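PDB 3KUV: fluoroacetyl-CoA thioesterase from Streptomyces cattleya, which hydrolyses fluoroacetyl-CoA to fluoroacetate and CoA before it can react with citrate synthase, thereby conferring fluoroacetate resistance. Local coordinates for residues Gly43-Val46 with Gly47-Trp51; Pro59-Glu62 with Pro63-Ser67. The protein carries 1 engineered substitution. All coordinates share one frame; numbering follows the deposited sequence. Where two conformers were deposited one is given.

Interaction 1: Gly43-Val46 with Gly47-Trp51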
loop_
_atom_site.group_PDB
_atom_site.type_symbol
_atom_site.label_atom_id
_atom_site.label_comp_id
_atom_site.label_asym_id
_atom_site.label_seq_id
_atom_site.Cartn_x
_atom_site.Cartn_y
_atom_site.Cartn_z
ATOM N N GLY B 43 -0.179 0.324 3.857
ATOM C CA GLY B 43 0.775 0.481 2.765
ATOM C C GLY B 43 1.860 -0.592 2.872
ATOM O O GLY B 43 2.419 -1.016 1.853
ATOM N N PHE B 44 2.244 -0.992 4.118
ATOM C CA PHE B 44 3.176 -2.102 4.258
ATOM C C PHE B 44 2.544 -3.427 3.812
ATOM O O PHE B 44 3.253 -4.292 3.258
ATOM C CB PHE B 44 3.735 -2.199 5.677
ATOM C CG PHE B 44 4.769 -1.129 6.037
ATOM C CD1 PHE B 44 5.928 -0.978 5.267
ATOM C CD2 PHE B 44 4.613 -0.373 7.213
ATOM C CE1 PHE B 44 6.939 -0.024 5.620
ATOM C CE2 PHE B 44 5.554 0.565 7.595
ATOM C CZ PHE B 44 6.732 0.736 6.828
ATOM N N MET B 45 1.251 -3.642 4.118
ATOM C CA MET B 45 0.608 -4.842 3.580
ATOM C C MET B 45 0.585 -4.862 2.068
ATOM O O MET B 45 0.891 -5.940 1.463
ATOM C CB MET B 45 -0.817 -5.001 4.128
ATOM C CG MET B 45 -1.671 -6.094 3.373
ATOM S SD MET B 45 -0.758 -7.649 3.657
ATOM C CE MET B 45 -1.418 -8.010 5.261
ATOM N N VAL B 46 0.326 -3.730 1.426
ATOM C CA VAL B 46 0.383 -3.666 -0.039
ATOM C C VAL B 46 1.785 -4.084 -0.493
ATOM O O VAL B 46 1.935 -4.948 -1.409
ATOM C CB VAL B 46 -0.029 -2.284 -0.504
ATOM C CG1 VAL B 46 0.280 -2.115 -2.025
ATOM C CG2 VAL B 46 -1.538 -2.021 -0.277
ATOM N N GLY B 47 2.837 -3.545 0.152
ATOM C CA GLY B 47 4.200 -3.876 -0.308
ATOM C C GLY B 47 4.491 -5.371 -0.093
ATOM O O GLY B 47 5.289 -5.964 -0.844
ATOM N N LEU B 48 3.977 -5.961 0.990
ATOM C CA LEU B 48 4.237 -7.378 1.258
ATOM C C LEU B 48 3.531 -8.260 0.240
ATOM O O LEU B 48 4.102 -9.310 -0.151
ATOM C CB LEU B 48 3.673 -7.711 2.679
ATOM C CG LEU B 48 4.049 -9.142 3.195
ATOM C CD1 LEU B 48 5.584 -9.247 3.488
ATOM C CD2 LEU B 48 3.268 -9.381 4.487
ATOM N N MET B 49 2.313 -7.865 -0.146
ATOM C CA MET B 49 1.623 -8.637 -1.235
ATOM C C MET B 49 2.407 -8.523 -2.550
ATOM O O MET B 49 2.600 -9.503 -3.274
ATOM C CB MET B 49 0.214 -8.017 -1.432
ATOM C CG MET B 49 -0.615 -8.460 -0.237
ATOM S SD MET B 49 -2.253 -7.675 -0.293
ATOM C CE MET B 49 -3.229 -8.808 0.823
ATOM N N GLU B 50 2.926 -7.344 -2.868
ATOM C CA GLU B 50 3.782 -7.205 -4.042
ATOM C C GLU B 50 4.973 -8.142 -3.917
ATOM O O GLU B 50 5.343 -8.808 -4.878
ATOM C CB GLU B 50 4.316 -5.764 -4.241
ATOM C CG GLU B 50 3.188 -4.784 -4.566
ATOM C CD GLU B 50 3.803 -3.518 -5.187
ATOM O OE1 GLU B 50 4.372 -3.530 -6.315
ATOM O OE2 GLU B 50 3.746 -2.407 -4.543
ATOM N N TRP B 51 5.645 -8.103 -2.771
ATOM C CA TRP B 51 6.837 -8.924 -2.564
ATOM C C TRP B 51 6.532 -10.405 -2.797
ATOM O O TRP B 51 7.351 -11.098 -3.451
ATOM C CB TRP B 51 7.317 -8.637 -1.127
ATOM C CG TRP B 51 8.711 -9.204 -0.741
ATOM C CD1 TRP B 51 9.565 -10.000 -1.519
ATOM C CD2 TRP B 51 9.273 -9.133 0.570
ATOM N NE1 TRP B 51 10.699 -10.353 -0.729
ATOM C CE2 TRP B 51 10.508 -9.875 0.552
ATOM C CE3 TRP B 51 8.828 -8.554 1.788
ATOM C CZ2 TRP B 51 11.294 -10.014 1.709
ATOM C CZ3 TRP B 51 9.618 -8.703 2.958
ATOM C CH2 TRP B 51 10.868 -9.438 2.869
#

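Interaction 2: Pro59-Glu62 with Pro63-Ser67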
loop_
_atom_site.group_PDB
_atom_site.type_symbol
_atom_site.label_atom_id
_atom_site.label_comp_id
_atom_site.label_asym_id
_atom_site.label_seq_id
_atom_site.Cartn_x
_atom_site.Cartn_y
_atom_site.Cartn_z
ATOM N N PRO B 59 11.347 -16.931 -11.297
ATOM C CA PRO B 59 12.191 -17.870 -12.058
ATOM C C PRO B 59 11.760 -17.897 -13.512
ATOM O O PRO B 59 12.401 -18.601 -14.345
ATOM C CB PRO B 59 11.903 -19.241 -11.412
ATOM C CG PRO B 59 10.877 -19.049 -10.309
ATOM C CD PRO B 59 10.301 -17.592 -10.463
ATOM N N TYR B 60 10.700 -17.174 -13.857
ATOM C CA TYR B 60 10.166 -17.162 -15.178
ATOM C C TYR B 60 10.439 -15.810 -15.921
ATOM O O TYR B 60 9.968 -15.631 -17.064
ATOM C CB TYR B 60 8.632 -17.303 -15.106
ATOM C CG TYR B 60 8.153 -18.508 -14.359
ATOM C CD1 TYR B 60 7.896 -19.728 -15.040
ATOM C CD2 TYR B 60 7.956 -18.474 -12.956
ATOM C CE1 TYR B 60 7.437 -20.875 -14.337
ATOM C CE2 TYR B 60 7.526 -19.615 -12.250
ATOM C CZ TYR B 60 7.229 -20.800 -12.966
ATOM O OH TYR B 60 6.808 -21.915 -12.288
ATOM N N LEU B 61 11.148 -14.862 -15.270
ATOM C CA LEU B 61 11.640 -13.648 -15.951
ATOM C C LEU B 61 12.963 -13.960 -16.724
ATOM O O LEU B 61 13.712 -14.857 -16.353
ATOM C CB LEU B 61 11.932 -12.572 -14.915
ATOM C CG LEU B 61 10.575 -12.123 -14.264
ATOM C CD1 LEU B 61 10.855 -10.839 -13.624
ATOM C CD2 LEU B 61 9.418 -11.916 -15.356
ATOM N N GLU B 62 13.233 -13.160 -17.753
ATOM C CA GLU B 62 14.497 -13.250 -18.516
ATOM C C GLU B 62 15.518 -12.390 -17.830
ATOM O O GLU B 62 15.206 -11.500 -17.018
ATOM C CB GLU B 62 14.305 -12.707 -19.964
ATOM C CG GLU B 62 13.301 -13.489 -20.821
ATOM C CD GLU B 62 13.625 -14.976 -20.900
ATOM O OE1 GLU B 62 14.830 -15.331 -20.927
ATOM O OE2 GLU B 62 12.672 -15.783 -20.947
ATOM N N PRO B 63 16.812 -12.554 -18.181
ATOM C CA PRO B 63 17.844 -11.766 -17.533
ATOM C C PRO B 63 17.633 -10.265 -17.738
ATOM O O PRO B 63 17.320 -9.890 -18.856
ATOM C CB PRO B 63 19.139 -12.219 -18.298
ATOM C CG PRO B 63 18.813 -13.611 -18.634
ATOM C CD PRO B 63 17.364 -13.673 -18.992
ATOM N N GLY B 64 17.704 -9.468 -16.653
ATOM C CA GLY B 64 17.574 -8.021 -16.757
ATOM C C GLY B 64 16.137 -7.540 -16.629
ATOM O O GLY B 64 15.913 -6.362 -16.796
ATOM N N GLU B 65 15.190 -8.464 -16.463
ATOM C CA GLU B 65 13.773 -8.031 -16.279
ATOM C C GLU B 65 13.463 -7.955 -14.828
ATOM O O GLU B 65 14.061 -8.642 -13.989
ATOM C CB GLU B 65 12.843 -9.038 -16.937
ATOM C CG GLU B 65 12.806 -8.891 -18.485
ATOM C CD GLU B 65 11.944 -9.877 -19.216
ATOM O OE1 GLU B 65 11.517 -11.006 -18.711
ATOM O OE2 GLU B 65 11.577 -9.506 -20.378
ATOM N N GLY B 66 12.387 -7.173 -14.513
ATOM C CA GLY B 66 11.750 -7.189 -13.221
ATOM C C GLY B 66 10.300 -6.778 -13.490
ATOM O O GLY B 66 9.782 -7.136 -14.517
ATOM N N SER B 67 9.628 -6.221 -12.476
ATOM C CA SER B 67 8.201 -5.884 -12.658
ATOM C C SER B 67 7.803 -4.728 -11.778
ATOM O O SER B 67 8.487 -4.385 -10.782
ATOM C CB SER B 67 7.286 -7.143 -12.406
ATOM O OG SER B 67 7.399 -7.482 -10.988
HETATM O O HOH W 1 15.198 -11.410 -14.008
#

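Interaction 1: Gly43-Val46 with Gly47-Trp51
The carboxylate of E50 meets the preceding turn through one oxygen, OE2, with V46 CG1 4.3 Å away, while OE1 forms a salt bridge with R120 and a bound acetate lies about 3 Å from the side chain at nearest atoms. The flat peptide groups are used at their carbonyl ends. M49 N donates to M45 O at 2.9 Å, and E50 N to V46 O at 3.0 Å. One residue earlier, L48 N donates to F44 O at 2.9 Å; that oxygen also binds Y27 OH of the second subunit. These i to i+4 bonds belong to helix 42-57, the central helix that the antiparallel sheet of the hot-dog fold wraps around, and residues 43-50 belong to the substrate-binding segment 40-50, most of which lies on this helix. On the sheet-facing side the two methionines overlap at a slant. In the M45 conformer described, chi2 of 62° bends the chain and places SD 3.9 Å from M49 CE. M49, extended beyond CG, passes across M45, its CG lying 3.4 Å from M45 O. V104, A106, I72 and V74 of the sheet touch this pair from beyond the helix. E50 keeps its own CG 3.4 Å from V46 O, with CG beside the backbone N (chi1 -66°), and from there the extended chain carries the carboxylate to R120.

Interaction 2: Pro59-Glu62 with Pro63-Ser67
Two hydrogen bonds tie E62 to E65, and they run in opposite directions. In the main-chain bond, E65 N donates to E62 O at 3.1 Å. In the other, E62 N donates to the side-chain oxygen E65 OE1 at 2.9 Å; the bond is almost straight, 170° at the hydrogen, although the donor stands above the carboxylate plane. The E65 side chain reaches this amide with CG beside its own backbone N (chi1 -77°) and the chain extended beyond it, which brings OE1 back to the amide of E62. A water adds a third kind of link by donating to E62 O at 3.0 Å and to E65 O, which gives E62 O two donors.

The backbone bond closes a type II beta turn, with P63 and G64 at its corners. G64 takes a positive phi of 90°, a conformation readily adopted by glycine at the third position of such a turn. Within the hot-dog fold this turn leads from the loop after helix 42-57 into strand 65-75, and the backbone of G66 pairs with I123 of the neighbouring strand 112-124.

Apolar contacts are fewer. L61 CD1 rests 3.8 Å from G66 CA, and the L61 and E65 side chains cross at a slant, both also touching V122. Charge enters less favourably: the E62 and E65 side chains run side by side in the same direction, their carboxylate planes steeply inclined to each other. E62 OE2 stays 5.4 Å from E65 OE1, a separation that probably tempers the repulsion at this surface.

The two interactions illustrate how a single alpha-to-beta connection can join a buried site to the surface. Interaction 1 comes first along the chain, on helix 42-57 near the middle of the subunit; interaction 2 follows where the chain leaves the loop after that helix and enters strand 65-75. Their centres are 20 Å apart and their nearest atoms about 6 Å, so they do not touch. R120, a substrate-binding residue, bridges them: it forms a salt bridge with E50 of 47-51 and a hydrogen bond from NE to S67 OG of 63-67. The start of the strand is thereby connected to the active-site residue E50 through one arginine.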